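Local coordinates for putative secreted cellulose-binding protein (PDB 4OY6) that probably uses a bound copper ion to cleave cellulose chains oxidatively, as a secreted lytic polysaccharide monooxygenase of family AA10, at residues S9-C14 with G78-L83; W46-L51 with H103-H108; L51-S56 with A62-G67; F98-H103 with V164-Q169. One frame throughout, in Å; residues are numbered along the deposited sequence. Where two conformers were deposited one is given.

Overall arrangement
From the N terminus, helix 10-18 is met by the turn and 3-10 segment at 78-83: interaction 1 closes a long, mostly helical and looped excursion of the chain. Interaction 3 is a short closure nested inside it, tying the short strand 52-54 to the end of helix 60-63. Interaction 2 crosses interaction 1, carrying the loop after helix 43-46 to the metal-binding end of strand 97-104; it too encloses interaction 3, sharing L51 with it. Interaction 4 crosses interaction 2, starting on the same strand and sharing H103, and packs the three-stranded sheet on the mixed one. Interactions 1 and 4 lie on opposite sides of the chain's centre, about 15 Å apart between centres.

Interaction 1 of 4, residues S9-C14 with G78-L83; sequences SRNYGC and GRYNSL
The guanidinium of R10 meets the carbonyl of L83 at its edge, and the amide of N11 stands against the ring of Y80 with the two planes 82° apart. One face of the Y80 ring is covered by CG of R79, while NE and NH2 of R79 grip the hydroxyl oxygen side-on; that hydroxyl is also hydrogen-bonded to N47 O. NH1 of R10 donates to O of L83 at 2.8 Å, the oxygen lying almost exactly in the guanidinium plane and the nitrogen nearly in line with the C=O bond, although the N-H itself is bent away from straight (142°). Its chain, stretched out through chi2 and chi3, carries the group that far; NE is held by a salt bridge to D182, and R10 also makes a cation-pi contact with W89. N11 ND2 approaches Y80 CE1 obliquely at 3.5 Å, but its hydrogen-bond partner is A44 O. Between these polar ends lies L83, its CD1 3.8 Å from N11 CB. With chi1 at 67°, the N11 amide swings past this methyl group to reach the tyrosine. S9 caps the helix, its OG accepting from N of Y12. The contact thus wedges the first turn of helix 10-18 against the 78-83 turn, with helix 43-46 alongside, the C14-C34 disulfide fastening it to helix 32-40, and R10 backbone-bonded to C180 of strand 175-184.

Interaction 2 of 4, residues W46-L51 with H103-H108; sequences WNWNGL and HDQASH. With ZN (zinc ion), chain H; NA (sodium ion), chain L; CU (copper (II) ion), chain B.
W48 and N49, in the type I turn from N47 to G50, face the point where strand 97-104 runs out, and the backbones stay well apart, with N49 and D104 the nearest pair at 8.2 Å between CA atoms. Side chains close the distance. W48 brings CH2 to 3.9 Å from NE2 of Q105, crossing that side chain at about a right angle, and CD2 of H103 lies at the indole edge. The side chain of N49 also runs crosswise to that of Q105, beside its CG. Bent at chi2 (-62°), Q105 turns its OE1 onto a zinc ion at 1.9 Å, where H103 NE2 is the second protein ligand; the other imidazole nitrogen of H103 holds a sodium ion with N148. D104 opens an Asx turn, its OD1 accepting from A106 N, and its OD2 accepts from H108 N at 2.8 Å. This turn leads to H108, whose NE2 binds copper at 2.0 Å together with H1: the histidine brace characteristic of lytic polysaccharide monooxygenases.

Interaction 3 of 4, residues L51-S56 with A62-G67; sequences LYRNGS and AVVPDG. With ZN (zinc ion), chain I.
R53 and V63 make the close part of this contact, their side chains running alongside one another, head to tail. NE of R53 lies 3.7 Å from CB of V63, and the carbonyl oxygen of V63 sits over the centre of the guanidinium face, 3.4 Å above its plane. That position gives no hydrogen bond, since the N-H groups point within the plane; NH1 donates instead to G72 O. A bend at chi3 (75°) turns the guanidinium over this carbonyl. The same V63 methyl, CG2, that touches R53 also lies 3.6 Å from OG of S56. The contact joins the short strand 52-54, paired antiparallel with strand 175-184 in the mixed sheet of the immunoglobulin-like AA10 core, to the end of helix 60-63. Looser is the meeting of R53 CD with V64 CG2, at 4.2 Å, although V64 is buried and also leans on F178. V63 itself is partly exposed, and beyond it the chain passes through exposed P65 to D66, whose OD2 binds a zinc ion at 2.0 Å, remote from R53.

Interaction 4 of 4, residues F98-H103 with V164-Q169; sequences FTVKLH and VYTIWQ. With NA (sodium ion), chain L; ZN (zinc ion), chain H.
Two torsions set the ends of this contact: F98 chi1 at 62° turns its ring toward V164, and W168 chi1 at 167° places CG opposite its own backbone N, bringing the indole to L102. CZ of F98 meets CG2 of V164 at 3.9 Å, the ring passing alongside the valine. In the middle, V100 and T166 reach tip to tip, CG1 against OG1 at 3.7 Å. L102 then lays CD2 3.9 Å from CE3 of W168, approaching the indole obliquely. The strand segments cross at -45° with their axes 10.0 Å apart, so they are facing layers of a beta sandwich: 97-104 from the three-stranded sheet, 161-170 from the mixed one. V4 of strand 2-6 adjoins V100, L102 and T166. The two end pairs are apolar, the middle one sets a methyl against a hydroxyl, and no hydrogen bond crosses; W168 NE1 is satisfied by G109 O. Cohesion here therefore rests on buried side-chain surface; the W168 side chain itself comes to about 6 Å from the copper ion.

Interaction 1 of 4, residues S9-C14 with G78-L83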
loop_
_atom_site.group_PDB
_atom_site.type_symbol
_atom_site.label_atom_id
_atom_site.label_comp_id
_atom_site.label_asym_id
_atom_site.label_seq_id
_atom_site.Cartn_x
_atom_site.Cartn_y
_atom_site.Cartn_z
ATOM N N SER A 9 -0.632 2.031 -4.874
ATOM C CA SER A 9 -0.859 2.152 -3.438
ATOM C C SER A 9 -1.771 3.341 -3.138
ATOM O O SER A 9 -2.052 4.172 -3.995
ATOM C CB SER A 9 0.471 2.322 -2.718
ATOM O OG SER A 9 1.076 3.554 -3.099
ATOM N N ARG A 10 -2.236 3.430 -1.909
ATOM C CA ARG A 10 -3.202 4.471 -1.570
ATOM C C ARG A 10 -2.652 5.870 -1.849
ATOM O O ARG A 10 -3.288 6.714 -2.470
ATOM C CB ARG A 10 -3.685 4.352 -0.127
ATOM C CG ARG A 10 -4.653 3.196 0.072
ATOM C CD ARG A 10 -5.243 3.117 1.466
ATOM N NE ARG A 10 -6.264 2.095 1.477
ATOM C CZ ARG A 10 -6.936 1.684 2.542
ATOM N NH1 ARG A 10 -6.688 2.187 3.729
ATOM N NH2 ARG A 10 -7.860 0.741 2.392
ATOM N N ASN A 11 -1.453 6.136 -1.343
ATOM C CA ASN A 11 -0.886 7.470 -1.480
ATOM C C ASN A 11 -0.307 7.698 -2.863
ATOM O O ASN A 11 -0.436 8.804 -3.406
ATOM C CB ASN A 11 0.080 7.829 -0.347
ATOM C CG ASN A 11 1.353 7.021 -0.327
ATOM O OD1 ASN A 11 1.372 5.834 -0.615
ATOM N ND2 ASN A 11 2.398 7.660 0.079
ATOM N N TYR A 12 0.328 6.694 -3.472
ATOM C CA TYR A 12 0.772 6.873 -4.859
ATOM C C TYR A 12 -0.412 7.147 -5.777
ATOM O O TYR A 12 -0.324 8.020 -6.652
ATOM C CB TYR A 12 1.599 5.678 -5.351
ATOM C CG TYR A 12 2.138 5.885 -6.728
ATOM C CD1 TYR A 12 3.283 6.643 -6.928
ATOM C CD2 TYR A 12 1.485 5.370 -7.840
ATOM C CE1 TYR A 12 3.778 6.855 -8.180
ATOM C CE2 TYR A 12 1.956 5.608 -9.119
ATOM C CZ TYR A 12 3.120 6.352 -9.270
ATOM O OH TYR A 12 3.669 6.612 -10.508
ATOM N N GLY A 13 -1.508 6.419 -5.587
ATOM C CA GLY A 13 -2.694 6.634 -6.397
ATOM C C GLY A 13 -3.282 8.024 -6.213
ATOM O O GLY A 13 -3.634 8.667 -7.194
ATOM N N CYS A 14 -3.376 8.503 -4.974
ATOM C CA CYS A 14 -3.866 9.849 -4.759
ATOM C C CYS A 14 -2.972 10.882 -5.445
ATOM O O CYS A 14 -3.482 11.893 -5.955
ATOM C CB CYS A 14 -4.015 10.176 -3.283
ATOM S SG CYS A 14 -5.317 9.258 -2.405
ATOM N N GLY A 78 3.801 10.291 11.704
ATOM C CA GLY A 78 2.387 10.415 11.433
ATOM C C GLY A 78 2.001 10.943 10.061
ATOM O O GLY A 78 0.821 11.150 9.799
ATOM N N ARG A 79 2.958 11.105 9.151
ATOM C CA ARG A 79 2.672 11.706 7.851
ATOM C C ARG A 79 1.598 10.976 7.067
ATOM O O ARG A 79 0.864 11.599 6.312
ATOM C CB ARG A 79 3.971 11.828 7.027
ATOM C CG ARG A 79 3.786 12.427 5.655
ATOM C CD ARG A 79 5.097 12.821 4.994
ATOM N NE ARG A 79 6.018 11.694 4.765
ATOM C CZ ARG A 79 7.104 11.416 5.483
ATOM N NH1 ARG A 79 7.452 12.141 6.530
ATOM N NH2 ARG A 79 7.855 10.392 5.117
ATOM N N TYR A 80 1.530 9.660 7.220
ATOM C CA TYR A 80 0.632 8.806 6.450
ATOM C C TYR A 80 -0.568 8.314 7.251
ATOM O O TYR A 80 -1.252 7.381 6.817
ATOM C CB TYR A 80 1.413 7.605 5.892
ATOM C CG TYR A 80 2.612 8.034 5.088
ATOM C CD1 TYR A 80 2.464 8.515 3.796
ATOM C CD2 TYR A 80 3.903 7.981 5.610
ATOM C CE1 TYR A 80 3.548 8.975 3.055
ATOM C CE2 TYR A 80 4.978 8.433 4.874
ATOM C CZ TYR A 80 4.813 8.909 3.596
ATOM O OH TYR A 80 5.919 9.388 2.912
ATOM N N ASN A 81 -0.857 8.948 8.388
ATOM C CA ASN A 81 -1.927 8.445 9.236
ATOM C C ASN A 81 -3.285 8.435 8.527
ATOM O O ASN A 81 -4.155 7.616 8.847
ATOM C CB ASN A 81 -2.029 9.222 10.558
ATOM C CG ASN A 81 -0.877 8.942 11.486
ATOM O OD1 ASN A 81 0.034 8.198 11.160
ATOM N ND2 ASN A 81 -0.921 9.549 12.657
ATOM N N SER A 82 -3.508 9.370 7.615
ATOM C CA SER A 82 -4.778 9.444 6.894
ATOM C C SER A 82 -5.010 8.230 6.004
ATOM O O SER A 82 -6.143 7.973 5.605
ATOM C CB SER A 82 -4.836 10.708 6.037
ATOM O OG SER A 82 -3.904 10.699 4.974
ATOM N N LEU A 83 -3.968 7.469 5.702
ATOM C CA LEU A 83 -4.142 6.253 4.917
ATOM C C LEU A 83 -4.824 5.130 5.709
ATOM O O LEU A 83 -5.228 4.119 5.125
ATOM C CB LEU A 83 -2.820 5.742 4.323
ATOM C CG LEU A 83 -1.994 6.791 3.569
ATOM C CD1 LEU A 83 -0.787 6.106 2.964
ATOM C CD2 LEU A 83 -2.829 7.533 2.524
#

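Interaction 2 of 4, residues W46-L51 with H103-H108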
loop_
_atom_site.group_PDB
_atom_site.type_symbol
_atom_site.label_atom_id
_atom_site.label_comp_id
_atom_site.label_asym_id
_atom_site.label_seq_id
_atom_site.Cartn_x
_atom_site.Cartn_y
_atom_site.Cartn_z
ATOM N N TRP A 46 2.875 14.031 -1.779
ATOM C CA TRP A 46 4.108 14.558 -2.402
ATOM C C TRP A 46 5.281 13.624 -2.105
ATOM O O TRP A 46 6.062 13.312 -3.001
ATOM C CB TRP A 46 4.446 15.985 -1.943
ATOM C CG TRP A 46 3.396 17.001 -2.206
ATOM C CD1 TRP A 46 2.861 17.854 -1.301
ATOM C CD2 TRP A 46 2.745 17.297 -3.463
ATOM N NE1 TRP A 46 1.928 18.681 -1.900
ATOM C CE2 TRP A 46 1.832 18.349 -3.223
ATOM C CE3 TRP A 46 2.857 16.803 -4.760
ATOM C CZ2 TRP A 46 1.015 18.865 -4.220
ATOM C CZ3 TRP A 46 2.023 17.312 -5.750
ATOM C CH2 TRP A 46 1.117 18.328 -5.468
ATOM N N ASN A 47 5.378 13.163 -0.851
ATOM C CA ASN A 47 6.397 12.180 -0.465
ATOM C C ASN A 47 5.768 10.783 -0.589
ATOM O O ASN A 47 5.553 10.063 0.382
ATOM C CB ASN A 47 6.910 12.472 0.923
ATOM C CG ASN A 47 8.111 11.633 1.287
ATOM O OD1 ASN A 47 8.486 10.736 0.547
ATOM N ND2 ASN A 47 8.723 11.933 2.438
ATOM N N TRP A 48 5.502 10.402 -1.825
ATOM C CA TRP A 48 4.829 9.141 -2.041
ATOM C C TRP A 48 5.773 7.973 -1.808
ATOM O O TRP A 48 5.299 6.849 -1.628
ATOM C CB TRP A 48 4.165 9.013 -3.391
ATOM C CG TRP A 48 5.023 9.291 -4.506
ATOM C CD1 TRP A 48 5.069 10.462 -5.216
ATOM C CD2 TRP A 48 5.930 8.371 -5.171
ATOM N NE1 TRP A 48 5.975 10.347 -6.243
ATOM C CE2 TRP A 48 6.494 9.073 -6.255
ATOM C CE3 TRP A 48 6.284 7.008 -4.974
ATOM C CZ2 TRP A 48 7.438 8.495 -7.093
ATOM C CZ3 TRP A 48 7.197 6.438 -5.814
ATOM C CH2 TRP A 48 7.777 7.185 -6.859
ATOM N N ASN A 49 7.084 8.209 -1.809
ATOM C CA ASN A 49 8.057 7.136 -1.664
ATOM C C ASN A 49 8.580 6.917 -0.249
ATOM O O ASN A 49 9.473 6.104 -0.050
ATOM C CB ASN A 49 9.194 7.281 -2.692
ATOM C CG ASN A 49 10.161 8.418 -2.433
ATOM O OD1 ASN A 49 10.022 9.257 -1.545
ATOM N ND2 ASN A 49 11.219 8.404 -3.221
ATOM N N GLY A 50 8.025 7.631 0.723
ATOM C CA GLY A 50 8.548 7.663 2.067
ATOM C C GLY A 50 7.830 6.853 3.133
ATOM O O GLY A 50 7.956 7.166 4.320
ATOM N N LEU A 51 7.091 5.803 2.730
ATOM C CA LEU A 51 6.285 5.040 3.680
ATOM C C LEU A 51 7.061 3.811 4.150
ATOM O O LEU A 51 6.841 2.700 3.669
ATOM C CB LEU A 51 4.935 4.690 3.061
ATOM C CG LEU A 51 3.794 4.533 4.083
ATOM C CD1 LEU A 51 2.473 4.415 3.350
ATOM C CD2 LEU A 51 3.992 3.357 5.043
ATOM N N HIS A 103 8.212 0.700 -7.989
ATOM C CA HIS A 103 9.250 1.552 -8.529
ATOM C C HIS A 103 10.100 1.986 -7.361
ATOM O O HIS A 103 9.570 2.447 -6.355
ATOM C CB HIS A 103 8.646 2.778 -9.222
ATOM C CG HIS A 103 9.673 3.639 -9.866
ATOM N ND1 HIS A 103 10.289 3.277 -11.040
ATOM C CD2 HIS A 103 10.216 4.816 -9.504
ATOM C CE1 HIS A 103 11.181 4.192 -11.369
ATOM N NE2 HIS A 103 11.144 5.140 -10.462
ATOM N N ASP A 104 11.411 1.862 -7.538
ATOM C CA ASP A 104 12.423 2.191 -6.529
ATOM C C ASP A 104 13.409 3.191 -7.096
ATOM O O ASP A 104 14.145 2.871 -8.018
ATOM C CB ASP A 104 13.148 0.909 -6.080
ATOM C CG ASP A 104 14.225 1.138 -5.037
ATOM O OD1 ASP A 104 14.370 2.280 -4.538
ATOM O OD2 ASP A 104 14.904 0.132 -4.723
ATOM N N GLN A 105 13.419 4.388 -6.526
ATOM C CA GLN A 105 14.301 5.459 -6.975
ATOM C C GLN A 105 15.790 5.159 -6.741
ATOM O O GLN A 105 16.642 5.767 -7.359
ATOM C CB GLN A 105 13.928 6.790 -6.279
ATOM C CG GLN A 105 12.471 7.254 -6.440
ATOM C CD GLN A 105 12.020 7.553 -7.866
ATOM O OE1 GLN A 105 12.379 6.872 -8.821
ATOM N NE2 GLN A 105 11.191 8.577 -8.001
ATOM N N ALA A 106 16.080 4.246 -5.829
ATOM C CA ALA A 106 17.437 4.008 -5.338
ATOM C C ALA A 106 18.022 2.631 -5.712
ATOM O O ALA A 106 19.183 2.369 -5.421
ATOM C CB ALA A 106 17.461 4.174 -3.830
ATOM N N SER A 107 17.254 1.754 -6.342
ATOM C CA SER A 107 17.742 0.405 -6.662
ATOM C C SER A 107 18.357 -0.302 -5.458
ATOM O O SER A 107 19.480 -0.830 -5.504
ATOM C CB SER A 107 18.727 0.419 -7.838
ATOM O OG SER A 107 18.132 1.016 -8.980
ATOM N N HIS A 108 17.628 -0.296 -4.354
ATOM C CA HIS A 108 18.107 -0.963 -3.144
ATOM C C HIS A 108 18.177 -2.480 -3.223
ATOM O O HIS A 108 18.936 -3.088 -2.478
ATOM C CB HIS A 108 17.218 -0.643 -1.958
ATOM C CG HIS A 108 17.187 0.787 -1.554
ATOM N ND1 HIS A 108 18.311 1.494 -1.232
ATOM C CD2 HIS A 108 16.145 1.615 -1.326
ATOM C CE1 HIS A 108 17.971 2.712 -0.860
ATOM N NE2 HIS A 108 16.659 2.810 -0.897
HETATM ZN ZN ZN H . 12.125 6.803 -10.667
HETATM NA NA NA L . 9.353 2.441 -12.621
HETATM CU CU CU B . 15.574 4.400 -0.506
HETATM O O HOH W 1 7.300 2.530 -12.716
#

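Interaction 3 of 4, residues L51-S56 with A62-G67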
loop_
_atom_site.group_PDB
_atom_site.type_symbol
_atom_site.label_atom_id
_atom_site.label_comp_id
_atom_site.label_asym_id
_atom_site.label_seq_id
_atom_site.Cartn_x
_atom_site.Cartn_y
_atom_site.Cartn_z
ATOM N N LEU A 51 7.091 5.803 2.730
ATOM C CA LEU A 51 6.285 5.040 3.680
ATOM C C LEU A 51 7.061 3.811 4.150
ATOM O O LEU A 51 6.841 2.700 3.669
ATOM C CB LEU A 51 4.935 4.690 3.061
ATOM C CG LEU A 51 3.794 4.533 4.083
ATOM C CD1 LEU A 51 2.473 4.415 3.350
ATOM C CD2 LEU A 51 3.992 3.357 5.043
ATOM N N TYR A 52 7.976 4.034 5.092
ATOM C CA TYR A 52 8.872 3.006 5.573
ATOM C C TYR A 52 9.048 3.083 7.087
ATOM O O TYR A 52 8.779 4.124 7.708
ATOM C CB TYR A 52 10.266 3.110 4.896
ATOM C CG TYR A 52 11.001 4.359 5.301
ATOM C CD1 TYR A 52 10.792 5.577 4.660
ATOM C CD2 TYR A 52 11.851 4.353 6.401
ATOM C CE1 TYR A 52 11.385 6.750 5.091
ATOM C CE2 TYR A 52 12.473 5.510 6.816
ATOM C CZ TYR A 52 12.234 6.714 6.156
ATOM O OH TYR A 52 12.844 7.873 6.576
ATOM N N ARG A 53 9.547 1.987 7.643
ATOM C CA ARG A 53 10.068 1.925 9.010
ATOM C C ARG A 53 11.465 1.336 8.932
ATOM O O ARG A 53 11.718 0.418 8.152
ATOM C CB ARG A 53 9.256 0.958 9.910
ATOM C CG ARG A 53 7.802 1.281 10.093
ATOM C CD ARG A 53 7.153 0.349 11.092
ATOM N NE ARG A 53 7.529 0.681 12.432
ATOM C CZ ARG A 53 6.937 1.587 13.210
ATOM N NH1 ARG A 53 5.839 2.221 12.830
ATOM N NH2 ARG A 53 7.416 1.816 14.427
ATOM N N ASN A 54 12.350 1.831 9.783
ATOM C CA ASN A 54 13.658 1.200 10.001
ATOM C C ASN A 54 13.642 0.296 11.220
ATOM O O ASN A 54 12.975 0.608 12.203
ATOM C CB ASN A 54 14.728 2.273 10.245
ATOM C CG ASN A 54 14.951 3.166 9.058
ATOM O OD1 ASN A 54 14.724 2.781 7.906
ATOM N ND2 ASN A 54 15.436 4.369 9.335
ATOM N N GLY A 55 14.403 -0.799 11.157
ATOM C CA GLY A 55 14.759 -1.562 12.347
ATOM C C GLY A 55 13.725 -2.540 12.839
ATOM O O GLY A 55 13.788 -2.966 13.987
ATOM N N SER A 56 12.780 -2.929 11.979
ATOM C CA SER A 56 11.719 -3.836 12.436
ATOM C C SER A 56 12.216 -5.248 12.755
ATOM O O SER A 56 11.516 -5.989 13.434
ATOM C CB SER A 56 10.601 -3.949 11.405
ATOM O OG SER A 56 10.018 -2.699 11.060
ATOM N N ALA A 62 4.713 -6.639 15.653
ATOM C CA ALA A 62 5.127 -5.930 16.860
ATOM C C ALA A 62 5.197 -4.411 16.683
ATOM O O ALA A 62 5.101 -3.665 17.663
ATOM C CB ALA A 62 6.481 -6.435 17.316
ATOM N N VAL A 63 5.385 -3.956 15.447
ATOM C CA VAL A 63 5.566 -2.525 15.175
ATOM C C VAL A 63 4.448 -1.885 14.344
ATOM O O VAL A 63 4.430 -0.666 14.175
ATOM C CB VAL A 63 6.966 -2.230 14.561
ATOM C CG1 VAL A 63 8.071 -2.606 15.539
ATOM C CG2 VAL A 63 7.148 -2.953 13.242
ATOM N N VAL A 64 3.521 -2.697 13.832
ATOM C CA VAL A 64 2.401 -2.210 13.015
ATOM C C VAL A 64 1.116 -2.698 13.676
ATOM O O VAL A 64 0.670 -3.809 13.422
ATOM C CB VAL A 64 2.493 -2.706 11.560
ATOM C CG1 VAL A 64 1.277 -2.248 10.759
ATOM C CG2 VAL A 64 3.790 -2.220 10.916
ATOM N N PRO A 65 0.533 -1.869 14.556
ATOM C CA PRO A 65 -0.695 -2.287 15.220
ATOM C C PRO A 65 -1.893 -2.451 14.268
ATOM O O PRO A 65 -1.978 -1.785 13.230
ATOM C CB PRO A 65 -0.993 -1.124 16.176
ATOM C CG PRO A 65 0.339 -0.497 16.447
ATOM C CD PRO A 65 1.052 -0.615 15.123
ATOM N N ASP A 66 -2.828 -3.318 14.643
ATOM C CA ASP A 66 -4.090 -3.401 13.945
ATOM C C ASP A 66 -4.720 -2.023 13.813
ATOM O O ASP A 66 -4.630 -1.190 14.714
ATOM C CB ASP A 66 -5.043 -4.322 14.710
ATOM C CG ASP A 66 -4.712 -5.781 14.551
ATOM O OD1 ASP A 66 -4.001 -6.176 13.617
ATOM O OD2 ASP A 66 -5.229 -6.572 15.358
ATOM N N GLY A 67 -5.312 -1.786 12.647
ATOM C CA GLY A 67 -5.884 -0.482 12.302
ATOM C C GLY A 67 -4.892 0.550 11.806
ATOM O O GLY A 67 -5.276 1.651 11.458
HETATM ZN ZN ZN I . -4.484 -8.434 15.291
HETATM O O HOH W 2 -5.730 -9.090 13.977
#

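Interaction 4 of 4, residues F98-H103 with V164-Q169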
loop_
_atom_site.group_PDB
_atom_site.type_symbol
_atom_site.label_atom_id
_atom_site.label_comp_id
_atom_site.label_asym_id
_atom_site.label_seq_id
_atom_site.Cartn_x
_atom_site.Cartn_y
_atom_site.Cartn_z
ATOM N N PHE A 98 -2.237 -11.179 -11.103
ATOM C CA PHE A 98 -1.877 -9.791 -11.351
ATOM C C PHE A 98 -0.452 -9.576 -10.875
ATOM O O PHE A 98 0.084 -10.319 -10.048
ATOM C CB PHE A 98 -2.857 -8.820 -10.665
ATOM C CG PHE A 98 -2.886 -8.923 -9.173
ATOM C CD1 PHE A 98 -3.668 -9.878 -8.540
ATOM C CD2 PHE A 98 -2.139 -8.060 -8.372
ATOM C CE1 PHE A 98 -3.690 -9.988 -7.144
ATOM C CE2 PHE A 98 -2.185 -8.159 -6.995
ATOM C CZ PHE A 98 -2.943 -9.131 -6.384
ATOM N N THR A 99 0.177 -8.565 -11.448
ATOM C CA THR A 99 1.550 -8.222 -11.096
ATOM C C THR A 99 1.578 -7.036 -10.162
ATOM O O THR A 99 0.993 -6.005 -10.450
ATOM C CB THR A 99 2.358 -7.895 -12.356
ATOM O OG1 THR A 99 2.354 -9.029 -13.225
ATOM C CG2 THR A 99 3.795 -7.536 -12.030
ATOM N N VAL A 100 2.251 -7.187 -9.040
ATOM C CA VAL A 100 2.556 -6.066 -8.167
ATOM C C VAL A 100 3.864 -5.467 -8.649
ATOM O O VAL A 100 4.909 -6.153 -8.667
ATOM C CB VAL A 100 2.640 -6.504 -6.694
ATOM C CG1 VAL A 100 3.106 -5.348 -5.829
ATOM C CG2 VAL A 100 1.292 -7.039 -6.235
ATOM N N LYS A 101 3.792 -4.203 -9.072
ATOM C CA LYS A 101 4.953 -3.497 -9.607
ATOM C C LYS A 101 5.331 -2.384 -8.666
ATOM O O LYS A 101 4.528 -1.519 -8.348
ATOM C CB LYS A 101 4.693 -2.929 -10.999
ATOM C CG LYS A 101 5.917 -2.224 -11.570
ATOM C CD LYS A 101 5.620 -1.679 -12.951
ATOM C CE LYS A 101 6.775 -0.866 -13.490
ATOM N NZ LYS A 101 6.520 -0.451 -14.894
ATOM N N LEU A 102 6.575 -2.433 -8.229
ATOM C CA LEU A 102 7.153 -1.392 -7.435
ATOM C C LEU A 102 8.199 -0.609 -8.207
ATOM O O LEU A 102 8.989 -1.176 -8.967
ATOM C CB LEU A 102 7.842 -1.929 -6.203
ATOM C CG LEU A 102 6.938 -2.577 -5.189
ATOM C CD1 LEU A 102 6.907 -4.078 -5.410
ATOM C CD2 LEU A 102 7.390 -2.188 -3.782
ATOM N N HIS A 103 8.212 0.700 -7.989
ATOM C CA HIS A 103 9.250 1.552 -8.529
ATOM C C HIS A 103 10.100 1.986 -7.361
ATOM O O HIS A 103 9.570 2.447 -6.355
ATOM C CB HIS A 103 8.646 2.778 -9.222
ATOM C CG HIS A 103 9.673 3.639 -9.866
ATOM N ND1 HIS A 103 10.289 3.277 -11.040
ATOM C CD2 HIS A 103 10.216 4.816 -9.504
ATOM C CE1 HIS A 103 11.181 4.192 -11.369
ATOM N NE2 HIS A 103 11.144 5.140 -10.462
ATOM N N VAL A 164 -4.720 -5.174 -1.121
ATOM C CA VAL A 164 -3.457 -5.886 -1.230
ATOM C C VAL A 164 -2.478 -5.167 -0.296
ATOM O O VAL A 164 -2.406 -3.944 -0.289
ATOM C CB VAL A 164 -2.924 -5.898 -2.664
ATOM C CG1 VAL A 164 -1.564 -6.557 -2.740
ATOM C CG2 VAL A 164 -3.902 -6.554 -3.611
ATOM N N TYR A 165 -1.759 -5.940 0.518
ATOM C CA TYR A 165 -0.755 -5.388 1.415
ATOM C C TYR A 165 0.589 -5.980 1.022
ATOM O O TYR A 165 0.806 -7.176 1.159
ATOM C CB TYR A 165 -1.082 -5.709 2.858
ATOM C CG TYR A 165 -0.339 -4.917 3.913
ATOM C CD1 TYR A 165 -0.297 -3.530 3.875
ATOM C CD2 TYR A 165 0.238 -5.529 5.034
ATOM C CE1 TYR A 165 0.277 -2.787 4.899
ATOM C CE2 TYR A 165 0.809 -4.803 6.053
ATOM C CZ TYR A 165 0.816 -3.421 5.981
ATOM O OH TYR A 165 1.347 -2.727 7.043
ATOM N N THR A 166 1.462 -5.119 0.513
ATOM C CA THR A 166 2.772 -5.509 0.066
ATOM C C THR A 166 3.814 -4.974 1.035
ATOM O O THR A 166 3.835 -3.788 1.346
ATOM C CB THR A 166 3.064 -4.943 -1.345
ATOM O OG1 THR A 166 2.113 -5.443 -2.280
ATOM C CG2 THR A 166 4.454 -5.296 -1.805
ATOM N N ILE A 167 4.643 -5.887 1.525
ATOM C CA ILE A 167 5.738 -5.553 2.431
ATOM C C ILE A 167 7.049 -5.786 1.693
ATOM O O ILE A 167 7.336 -6.901 1.272
ATOM C CB ILE A 167 5.668 -6.375 3.733
ATOM C CG1 ILE A 167 4.299 -6.190 4.405
ATOM C CG2 ILE A 167 6.798 -5.973 4.662
ATOM C CD1 ILE A 167 4.102 -6.929 5.696
ATOM N N TRP A 168 7.815 -4.713 1.528
ATOM C CA TRP A 168 9.102 -4.723 0.839
ATOM C C TRP A 168 10.196 -4.584 1.880
ATOM O O TRP A 168 10.320 -3.532 2.502
ATOM C CB TRP A 168 9.165 -3.576 -0.161
ATOM C CG TRP A 168 10.499 -3.238 -0.757
ATOM C CD1 TRP A 168 11.598 -4.037 -0.899
ATOM C CD2 TRP A 168 10.844 -1.969 -1.308
ATOM N NE1 TRP A 168 12.611 -3.321 -1.495
ATOM C CE2 TRP A 168 12.169 -2.051 -1.762
ATOM C CE3 TRP A 168 10.151 -0.754 -1.444
ATOM C CZ2 TRP A 168 12.823 -0.956 -2.335
ATOM C CZ3 TRP A 168 10.784 0.313 -2.014
ATOM C CH2 TRP A 168 12.116 0.216 -2.438
ATOM N N GLN A 169 10.986 -5.633 2.067
ATOM C CA GLN A 169 12.157 -5.572 2.927
ATOM C C GLN A 169 13.347 -5.213 2.037
ATOM O O GLN A 169 13.763 -6.027 1.210
ATOM C CB GLN A 169 12.397 -6.909 3.634
ATOM C CG GLN A 169 13.613 -6.908 4.537
ATOM C CD GLN A 169 13.434 -6.041 5.745
ATOM O OE1 GLN A 169 12.323 -5.846 6.249
ATOM N NE2 GLN A 169 14.559 -5.554 6.269
HETATM NA NA NA L . 9.353 2.441 -12.621
HETATM ZN ZN ZN H . 12.125 6.803 -10.667
HETATM O O HOH W 1 7.300 2.530 -12.716
#